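Local coordinates for protein pngf-ii (Elizabethkingia meningoseptica, PDB 4R4X) that removes N-linked glycans from glycoproteins as a peptide:N-glycosidase, probably by hydrolysing the amide bond between the asparagine side chain and the innermost sugar, at residues Q256-S261 and V287-D292; I260-G265 and N387-A392; T413-N418 and L504-H509. One frame throughout, in Å; residues are numbered along the deposited sequence.

Interaction 1: residues Q256-S261 and V287-D292; sequences QERAIS and VALTPD
Arg-258 places its CG anti to its carbonyl carbon, beside the backbone N (chi1 -65°); the extended chain carries NE outward, and NH1 beyond it meets Thr-290 O. This is a loop-to-loop contact built around an ST turn, at the protein surface and within the part of the chain that matches the N-terminal portion of PNGase F. It illustrates how a turn can offer a row of carbonyls to a facing loop: Arg-258 and Ile-260 donate directly to Thr-290 O and Asp-292 O, while Pro-291 O is reached from Ala-259 N through a water.

In the first of these bonds Arg-258 NH1 lies 2.8 Å from Thr-290 O. The acceptor sits at the edge of the guanidinium, close to its plane, but the nitrogen stands well above the plane of the carbonyl, and the N-H...O angle is a bent 144°. Leu-289 CD1 lies over one face of the same guanidinium, and Leu-289 CD2 comes within 3.6 Å of Arg-258 NH1. Leu-289 itself packs on Leu-380 of strand 378-384, which lays the charged group against an apolar patch. The methylene before it, Arg-258 CD, passes 3.7 Å from Pro-291 O.

The bridging water accepts from Ala-259 N at 2.9 Å and donates to Pro-291 O. Within the turn, Thr-290 OG1 accepts from Asp-292 N at 3.2 Å, bending the chain that carries the three carbonyls. Ile-260 CB rests beside Asp-292 O, and Ile-260 CD1 reaches the CB of Asp-292. The straighter of the two direct bonds, at 160°, comes just before the N-cap of helix 262-268: Ile-260 N donates to Asp-292 O at 2.8 Å.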
loop_
_atom_site.group_PDB
_atom_site.type_symbol
_atom_site.label_atom_id
_atom_site.label_comp_id
_atom_site.label_asym_id
_atom_site.label_seq_id
_atom_site.Cartn_x
_atom_site.Cartn_y
_atom_site.Cartn_z
ATOM N N GLN A 256 -15.085 4.419 -17.397
ATOM C CA GLN A 256 -16.432 4.649 -17.917
ATOM C C GLN A 256 -16.527 5.950 -18.720
ATOM O O GLN A 256 -17.635 6.484 -18.918
ATOM C CB GLN A 256 -17.425 4.656 -16.760
ATOM C CG GLN A 256 -17.650 3.271 -16.166
ATOM C CD GLN A 256 -18.779 3.268 -15.149
ATOM O OE1 GLN A 256 -19.892 2.822 -15.436
ATOM N NE2 GLN A 256 -18.508 3.800 -13.979
ATOM N N GLU A 257 -15.382 6.432 -19.202
ATOM C CA GLU A 257 -15.311 7.680 -19.981
ATOM C C GLU A 257 -15.957 7.596 -21.370
ATOM O O GLU A 257 -16.272 8.620 -21.949
ATOM C CB GLU A 257 -13.868 8.153 -20.152
ATOM C CG GLU A 257 -13.220 8.732 -18.900
ATOM C CD GLU A 257 -12.879 7.681 -17.835
ATOM O OE1 GLU A 257 -12.920 8.013 -16.627
ATOM O OE2 GLU A 257 -12.606 6.515 -18.194
ATOM N N ARG A 258 -16.130 6.407 -21.927
ATOM C CA ARG A 258 -16.782 6.272 -23.228
ATOM C C ARG A 258 -18.149 5.641 -23.073
ATOM O O ARG A 258 -18.520 5.226 -21.965
ATOM C CB ARG A 258 -15.865 5.514 -24.187
ATOM C CG ARG A 258 -14.608 6.326 -24.447
ATOM C CD ARG A 258 -13.716 5.780 -25.534
ATOM N NE ARG A 258 -12.486 6.575 -25.604
ATOM C CZ ARG A 258 -11.610 6.552 -26.607
ATOM N NH1 ARG A 258 -11.762 5.744 -27.639
ATOM N NH2 ARG A 258 -10.556 7.345 -26.567
ATOM N N ALA A 259 -18.909 5.582 -24.169
ATOM C CA ALA A 259 -20.313 5.139 -24.117
ATOM C C ALA A 259 -20.504 3.725 -23.556
ATOM O O ALA A 259 -21.432 3.499 -22.805
ATOM C CB ALA A 259 -20.947 5.215 -25.509
ATOM N N ILE A 260 -19.634 2.799 -23.953
ATOM C CA ILE A 260 -19.619 1.420 -23.485
ATOM C C ILE A 260 -18.401 1.197 -22.555
ATOM O O ILE A 260 -17.358 1.776 -22.772
ATOM C CB ILE A 260 -19.488 0.426 -24.659
ATOM C CG1 ILE A 260 -20.490 0.729 -25.772
ATOM C CG2 ILE A 260 -19.703 -1.012 -24.187
ATOM C CD1 ILE A 260 -20.217 -0.048 -27.051
ATOM N N SER A 261 -18.562 0.371 -21.521
ATOM C CA SER A 261 -17.456 -0.018 -20.657
ATOM C C SER A 261 -17.547 -1.507 -20.374
ATOM O O SER A 261 -18.520 -2.170 -20.710
ATOM C CB SER A 261 -17.515 0.717 -19.309
ATOM O OG SER A 261 -18.527 0.158 -18.492
ATOM N N VAL A 287 -11.644 -6.487 -25.764
ATOM C CA VAL A 287 -10.206 -6.539 -25.502
ATOM C C VAL A 287 -9.438 -5.327 -26.002
ATOM O O VAL A 287 -8.264 -5.165 -25.647
ATOM C CB VAL A 287 -9.548 -7.815 -26.066
ATOM C CG1 VAL A 287 -10.204 -9.023 -25.453
ATOM C CG2 VAL A 287 -9.593 -7.867 -27.593
ATOM N N ALA A 288 -10.093 -4.489 -26.807
ATOM C CA ALA A 288 -9.443 -3.335 -27.414
ATOM C C ALA A 288 -10.288 -2.069 -27.327
ATOM O O ALA A 288 -11.515 -2.116 -27.418
ATOM C CB ALA A 288 -9.118 -3.624 -28.879
ATOM N N LEU A 289 -9.618 -0.931 -27.160
ATOM C CA LEU A 289 -10.288 0.345 -27.178
ATOM C C LEU A 289 -10.945 0.526 -28.557
ATOM O O LEU A 289 -10.400 0.076 -29.565
ATOM C CB LEU A 289 -9.273 1.457 -26.888
ATOM C CG LEU A 289 -9.522 2.922 -27.214
ATOM C CD1 LEU A 289 -8.479 3.741 -26.472
ATOM C CD2 LEU A 289 -9.458 3.190 -28.704
ATOM N N THR A 290 -12.144 1.103 -28.567
ATOM C CA THR A 290 -12.762 1.567 -29.814
ATOM C C THR A 290 -13.262 3.010 -29.559
ATOM O O THR A 290 -13.215 3.498 -28.438
ATOM C CB THR A 290 -13.930 0.666 -30.262
ATOM O OG1 THR A 290 -15.082 0.983 -29.499
ATOM C CG2 THR A 290 -13.633 -0.820 -30.121
ATOM N N PRO A 291 -13.767 3.685 -30.595
ATOM C CA PRO A 291 -14.300 5.019 -30.355
ATOM C C PRO A 291 -15.396 5.070 -29.287
ATOM O O PRO A 291 -15.584 6.106 -28.666
ATOM C CB PRO A 291 -14.852 5.420 -31.738
ATOM C CG PRO A 291 -14.012 4.660 -32.706
ATOM C CD PRO A 291 -13.821 3.322 -32.026
ATOM N N ASP A 292 -16.094 3.953 -29.080
ATOM C CA ASP A 292 -17.222 3.876 -28.160
ATOM C C ASP A 292 -16.925 3.105 -26.866
ATOM O O ASP A 292 -17.811 2.963 -26.020
ATOM C CB ASP A 292 -18.403 3.193 -28.866
ATOM C CG ASP A 292 -18.600 3.706 -30.288
ATOM O OD1 ASP A 292 -18.925 4.894 -30.417
ATOM O OD2 ASP A 292 -18.376 2.943 -31.259
HETATM O O HOH W 1 -17.928 6.925 -26.521
#

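Interaction 2: residues I260-G265 and N387-A392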
loop_
_atom_site.group_PDB
_atom_site.type_symbol
_atom_site.label_atom_id
_atom_site.label_comp_id
_atom_site.label_asym_id
_atom_site.label_seq_id
_atom_site.Cartn_x
_atom_site.Cartn_y
_atom_site.Cartn_z
ATOM N N ILE A 260 -19.634 2.799 -23.953
ATOM C CA ILE A 260 -19.619 1.420 -23.485
ATOM C C ILE A 260 -18.401 1.197 -22.555
ATOM O O ILE A 260 -17.358 1.776 -22.772
ATOM C CB ILE A 260 -19.488 0.426 -24.659
ATOM C CG1 ILE A 260 -20.490 0.729 -25.772
ATOM C CG2 ILE A 260 -19.703 -1.012 -24.187
ATOM C CD1 ILE A 260 -20.217 -0.048 -27.051
ATOM N N SER A 261 -18.562 0.371 -21.521
ATOM C CA SER A 261 -17.456 -0.018 -20.657
ATOM C C SER A 261 -17.547 -1.507 -20.374
ATOM O O SER A 261 -18.520 -2.170 -20.710
ATOM C CB SER A 261 -17.515 0.717 -19.309
ATOM O OG SER A 261 -18.527 0.158 -18.492
ATOM N N TYR A 262 -16.550 -2.027 -19.679
ATOM C CA TYR A 262 -16.604 -3.417 -19.287
ATOM C C TYR A 262 -17.808 -3.691 -18.388
ATOM O O TYR A 262 -18.316 -4.822 -18.368
ATOM C CB TYR A 262 -15.303 -3.789 -18.597
ATOM C CG TYR A 262 -14.951 -5.252 -18.599
ATOM C CD1 TYR A 262 -14.592 -5.907 -19.762
ATOM C CD2 TYR A 262 -14.890 -5.952 -17.420
ATOM C CE1 TYR A 262 -14.220 -7.251 -19.744
ATOM C CE2 TYR A 262 -14.531 -7.285 -17.380
ATOM C CZ TYR A 262 -14.178 -7.931 -18.544
ATOM O OH TYR A 262 -13.793 -9.252 -18.491
ATOM N N TYR A 263 -18.274 -2.669 -17.659
ATOM C CA TYR A 263 -19.486 -2.771 -16.817
ATOM C C TYR A 263 -20.755 -3.060 -17.625
ATOM O O TYR A 263 -21.641 -3.778 -17.167
ATOM C CB TYR A 263 -19.675 -1.498 -15.970
ATOM C CG TYR A 263 -20.728 -1.571 -14.875
ATOM C CD1 TYR A 263 -20.625 -2.499 -13.847
ATOM C CD2 TYR A 263 -21.801 -0.667 -14.838
ATOM C CE1 TYR A 263 -21.568 -2.557 -12.833
ATOM C CE2 TYR A 263 -22.727 -0.694 -13.799
ATOM C CZ TYR A 263 -22.605 -1.641 -12.810
ATOM O OH TYR A 263 -23.510 -1.728 -11.779
ATOM N N THR A 264 -20.829 -2.532 -18.828
ATOM C CA THR A 264 -21.919 -2.884 -19.748
ATOM C C THR A 264 -21.928 -4.397 -20.012
ATOM O O THR A 264 -22.973 -5.036 -19.957
ATOM C CB THR A 264 -21.776 -2.155 -21.091
ATOM O OG1 THR A 264 -21.288 -0.828 -20.856
ATOM C CG2 THR A 264 -23.126 -2.102 -21.802
ATOM N N GLY A 265 -20.747 -4.960 -20.270
ATOM C CA GLY A 265 -20.598 -6.399 -20.408
ATOM C C GLY A 265 -21.012 -7.162 -19.161
ATOM O O GLY A 265 -21.737 -8.155 -19.242
ATOM N N ASN A 387 -9.352 -12.380 -19.650
ATOM C CA ASN A 387 -10.793 -12.637 -19.609
ATOM C C ASN A 387 -11.316 -12.842 -18.182
ATOM O O ASN A 387 -11.566 -13.971 -17.690
ATOM C CB ASN A 387 -11.219 -13.719 -20.597
ATOM C CG ASN A 387 -10.590 -15.062 -20.316
ATOM O OD1 ASN A 387 -9.436 -15.151 -19.876
ATOM N ND2 ASN A 387 -11.351 -16.122 -20.566
ATOM N N VAL A 388 -11.464 -11.702 -17.519
ATOM C CA VAL A 388 -12.044 -11.632 -16.197
ATOM C C VAL A 388 -13.445 -12.204 -16.245
ATOM O O VAL A 388 -13.907 -12.766 -15.247
ATOM C CB VAL A 388 -12.009 -10.188 -15.671
ATOM C CG1 VAL A 388 -13.117 -9.887 -14.666
ATOM C CG2 VAL A 388 -10.629 -9.899 -15.068
HETATM N N MSE A 389 -14.099 -12.084 -17.406
HETATM C CA MSE A 389 -15.425 -12.677 -17.610
HETATM C C MSE A 389 -15.367 -14.115 -18.123
HETATM O O MSE A 389 -16.276 -14.575 -18.823
HETATM C CB MSE A 389 -16.231 -11.736 -18.534
HETATM C CG MSE A 389 -16.785 -10.577 -17.723
HETATM SE SE MSE A 389 -17.737 -9.351 -18.956
HETATM C CE MSE A 389 -19.365 -10.430 -19.127
ATOM N N GLU A 390 -14.307 -14.826 -17.755
ATOM C CA GLU A 390 -14.143 -16.253 -18.086
ATOM C C GLU A 390 -15.385 -17.092 -17.763
ATOM O O GLU A 390 -15.755 -17.980 -18.536
ATOM C CB GLU A 390 -12.956 -16.799 -17.308
ATOM C CG GLU A 390 -12.650 -18.277 -17.504
ATOM C CD GLU A 390 -11.564 -18.776 -16.539
ATOM O OE1 GLU A 390 -11.282 -19.989 -16.535
ATOM O OE2 GLU A 390 -10.998 -17.956 -15.782
HETATM N N MSE A 391 -16.005 -16.839 -16.635
HETATM C CA MSE A 391 -17.199 -17.609 -16.207
HETATM C C MSE A 391 -18.454 -16.791 -16.512
HETATM O O MSE A 391 -19.471 -16.901 -15.833
HETATM C CB MSE A 391 -17.037 -17.970 -14.725
HETATM C CG MSE A 391 -16.000 -19.082 -14.511
HETATM SE SE MSE A 391 -14.196 -18.308 -14.145
HETATM C CE MSE A 391 -13.272 -20.054 -13.954
ATOM N N ALA A 392 -18.365 -15.920 -17.509
ATOM C CA ALA A 392 -19.511 -15.159 -17.981
ATOM C C ALA A 392 -19.479 -14.977 -19.487
ATOM O O ALA A 392 -19.970 -13.965 -19.983
ATOM C CB ALA A 392 -19.563 -13.809 -17.289
#
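Met-389, present as selenomethionine, lies against Tyr-262 and Gly-265 in a Met-aromatic contact that can be followed atom by atom. Its CB is 3.5 Å from Tyr-262 OH. CG comes in at the hydroxyl end of the ring, 3.8 Å from Tyr-262 CZ. The selenium then stands over one face of the tyrosine, offset toward the rim, 4.2 Å from the ring centroid and 25° off the normal. At chi3 (78°) the chain bends, bringing CE to 3.3 Å from Gly-265 O. Gly-265 has no side chain to stand between the methionine tip and the helix backbone. Overall the two long side chains slide past each other in opposite directions.

Val-388 completes the grip from another side, its CG1 lying near the plane of the ring, 4.0 Å from Tyr-262 CE2. Both residues occupy the middle of a type I turn, Asn-387 to Glu-390, while Tyr-262 opens helix 262-268, whose start is marked by a capping box between Ser-261 and Thr-264. Gln-394 OE1 is hydrogen-bonded to both Tyr-262 OH and the backbone N of Met-389.

The chemistry is that of a buried aromatic with a polarisable atom over its face, selenium here in the position of the methionine sulfur, aliphatic carbon at its edge, and its hydroxyl hydrogen-bonded to the side-chain carboxamide oxygen of Gln-394.

Interaction 3: residues T413-N418 and L504-H509; sequences TKDLKN and LNAGKH
Asp-415 presents the anti side of its carboxylate OD1 to Ala-506 N, which lies 2.9 Å away and only 19° out of the carboxylate plane. The second flat group, the imidazole of His-509, works through its edge as well: NE2 donates to Asn-505 O at 2.7 Å, with the acceptor close to the ring plane. The His-509 side chain also touches Phe-410 and Leu-412 of strand 406-412.

The contact lies where two connections pass between the sheets of a β-sandwich, consistent with the jelly-roll domains of PNGase F. Residues 413-415 bring the chain out of strand 406-412 and into strand 416-428, whereas 505-506 carry it from strand 493-504 into strand 507-514, so two neighbouring crossovers link the same pair of sheets in opposite senses. Leu-416 and Leu-504 form an antiparallel hydrogen-bonded pair. Leu-416 N donates to Leu-504 O, and Leu-504 N returns a bond to Leu-416 O, each at 2.8 Å. Both leucine side chains leave on one face of the sheet, with Leu-416 CB 4.3 Å from Leu-504 CB, and Leu-504 continues onto Leu-412. Beyond the pair, Asp-415 CA makes a CA-H...O contact with Leu-504 O, and Ala-506 CB settles 3.8 Å from Lys-414 N.

The aspartate thus extends the backbone pairing by one side-chain bond where the strands part. On the far side of the crossover, His-509 ND1 is hydrogen-bonded to Asp-447 OD2 while NE2 donates to a carbonyl, a pattern that would favour a doubly protonated, positively charged imidazole.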
loop_
_atom_site.group_PDB
_atom_site.type_symbol
_atom_site.label_atom_id
_atom_site.label_comp_id
_atom_site.label_asym_id
_atom_site.label_seq_id
_atom_site.Cartn_x
_atom_site.Cartn_y
_atom_site.Cartn_z
ATOM N N THR A 413 -5.291 13.962 -28.659
ATOM C CA THR A 413 -5.661 15.342 -28.986
ATOM C C THR A 413 -4.554 16.340 -28.662
ATOM O O THR A 413 -4.596 17.486 -29.064
ATOM C CB THR A 413 -6.979 15.750 -28.306
ATOM O OG1 THR A 413 -6.854 15.653 -26.891
ATOM C CG2 THR A 413 -8.109 14.864 -28.778
ATOM N N LYS A 414 -3.536 15.884 -27.948
ATOM C CA LYS A 414 -2.452 16.733 -27.528
ATOM C C LYS A 414 -1.177 15.891 -27.548
ATOM O O LYS A 414 -1.244 14.693 -27.261
ATOM C CB LYS A 414 -2.787 17.240 -26.113
ATOM C CG LYS A 414 -1.686 17.958 -25.356
ATOM C CD LYS A 414 -1.603 19.431 -25.732
ATOM C CE LYS A 414 -0.849 20.228 -24.682
ATOM N NZ LYS A 414 -0.418 21.559 -25.202
ATOM N N ASP A 415 -0.043 16.516 -27.888
ATOM C CA ASP A 415 1.261 15.848 -27.839
ATOM C C ASP A 415 1.440 15.229 -26.457
ATOM O O ASP A 415 0.977 15.766 -25.448
ATOM C CB ASP A 415 2.443 16.815 -28.044
ATOM C CG ASP A 415 2.534 17.408 -29.465
ATOM O OD1 ASP A 415 1.760 17.035 -30.388
ATOM O OD2 ASP A 415 3.431 18.272 -29.638
ATOM N N LEU A 416 2.135 14.110 -26.411
ATOM C CA LEU A 416 2.397 13.436 -25.143
ATOM C C LEU A 416 3.916 13.296 -25.000
ATOM O O LEU A 416 4.556 12.681 -25.860
ATOM C CB LEU A 416 1.706 12.085 -25.209
ATOM C CG LEU A 416 1.123 11.428 -23.987
ATOM C CD1 LEU A 416 0.180 12.365 -23.226
ATOM C CD2 LEU A 416 0.450 10.138 -24.446
ATOM N N LYS A 417 4.482 13.909 -23.966
ATOM C CA LYS A 417 5.888 13.763 -23.636
ATOM C C LYS A 417 6.109 12.501 -22.785
ATOM O O LYS A 417 5.279 12.155 -21.947
ATOM C CB LYS A 417 6.388 15.001 -22.878
ATOM C CG LYS A 417 7.775 14.857 -22.283
ATOM C CD LYS A 417 8.281 16.138 -21.668
ATOM C CE LYS A 417 9.678 15.973 -21.096
ATOM N NZ LYS A 417 10.074 17.196 -20.355
ATOM N N ASN A 418 7.241 11.844 -22.990
ATOM C CA ASN A 418 7.619 10.637 -22.237
ATOM C C ASN A 418 6.514 9.590 -22.212
ATOM O O ASN A 418 6.184 9.048 -21.169
ATOM C CB ASN A 418 8.095 11.004 -20.831
ATOM C CG ASN A 418 9.409 11.757 -20.840
ATOM O OD1 ASN A 418 10.218 11.620 -21.764
ATOM N ND2 ASN A 418 9.631 12.568 -19.823
ATOM N N LEU A 504 5.059 11.417 -28.278
ATOM C CA LEU A 504 4.079 11.164 -29.301
ATOM C C LEU A 504 3.407 12.452 -29.727
ATOM O O LEU A 504 3.055 13.269 -28.882
ATOM C CB LEU A 504 3.014 10.184 -28.823
ATOM C CG LEU A 504 3.531 8.804 -28.381
ATOM C CD1 LEU A 504 2.360 8.010 -27.871
ATOM C CD2 LEU A 504 4.233 8.094 -29.525
ATOM N N ASN A 505 3.260 12.626 -31.044
ATOM C CA ASN A 505 2.500 13.764 -31.594
ATOM C C ASN A 505 1.003 13.593 -31.396
ATOM O O ASN A 505 0.493 12.488 -31.380
ATOM C CB ASN A 505 2.726 13.892 -33.109
ATOM C CG ASN A 505 4.085 14.425 -33.449
ATOM O OD1 ASN A 505 4.788 14.942 -32.582
ATOM N ND2 ASN A 505 4.482 14.296 -34.729
ATOM N N ALA A 506 0.285 14.700 -31.316
ATOM C CA ALA A 506 -1.166 14.637 -31.450
ATOM C C ALA A 506 -1.572 13.961 -32.782
ATOM O O ALA A 506 -0.858 14.050 -33.781
ATOM C CB ALA A 506 -1.755 16.036 -31.344
ATOM N N GLY A 507 -2.701 13.270 -32.792
ATOM C CA GLY A 507 -3.169 12.593 -33.998
ATOM C C GLY A 507 -3.283 11.100 -33.785
ATOM O O GLY A 507 -3.264 10.622 -32.651
ATOM N N LYS A 508 -3.405 10.372 -34.883
ATOM C CA LYS A 508 -3.728 8.966 -34.833
ATOM C C LYS A 508 -2.476 8.149 -34.607
ATOM O O LYS A 508 -1.438 8.448 -35.171
ATOM C CB LYS A 508 -4.374 8.523 -36.148
ATOM C CG LYS A 508 -5.831 8.930 -36.263
ATOM C CD LYS A 508 -6.706 7.865 -36.942
ATOM C CE LYS A 508 -8.106 7.844 -36.331
ATOM N NZ LYS A 508 -9.177 7.570 -37.320
ATOM N N HIS A 509 -2.599 7.090 -33.809
ATOM C CA HIS A 509 -1.505 6.165 -33.581
ATOM C C HIS A 509 -2.046 4.758 -33.493
ATOM O O HIS A 509 -3.239 4.548 -33.270
ATOM C CB HIS A 509 -0.761 6.525 -32.290
ATOM C CG HIS A 509 -0.026 7.825 -32.364
ATOM N ND1 HIS A 509 1.229 7.944 -32.930
ATOM C CD2 HIS A 509 -0.372 9.065 -31.952
ATOM C CE1 HIS A 509 1.617 9.203 -32.877
ATOM N NE2 HIS A 509 0.662 9.905 -32.293
#

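How the interactions relate
Interactions 1 and 2 share Ile-260 and Ser-261, just ahead of helix 262-268. Their centres are 12 Å apart, and Gln-256 and Tyr-263 pack against each other between them. One ties the loop before the helix to 287-292, the other ties its first turn to the loop after strand 378-384. Interaction 3 comes later in the chain, in the part matching the C-terminal portion of PNGase F, its centre 19 Å from that of interaction 1 and 29 Å from that of interaction 2. Strands 248-253, 297-303, 493-504, 416-428 and 378-384 belong to one nine-stranded antiparallel sheet spanning both PNGase F-like parts; interaction 3 lies where the chain passes between it and the four-stranded sheet of 406-412 and 507-514.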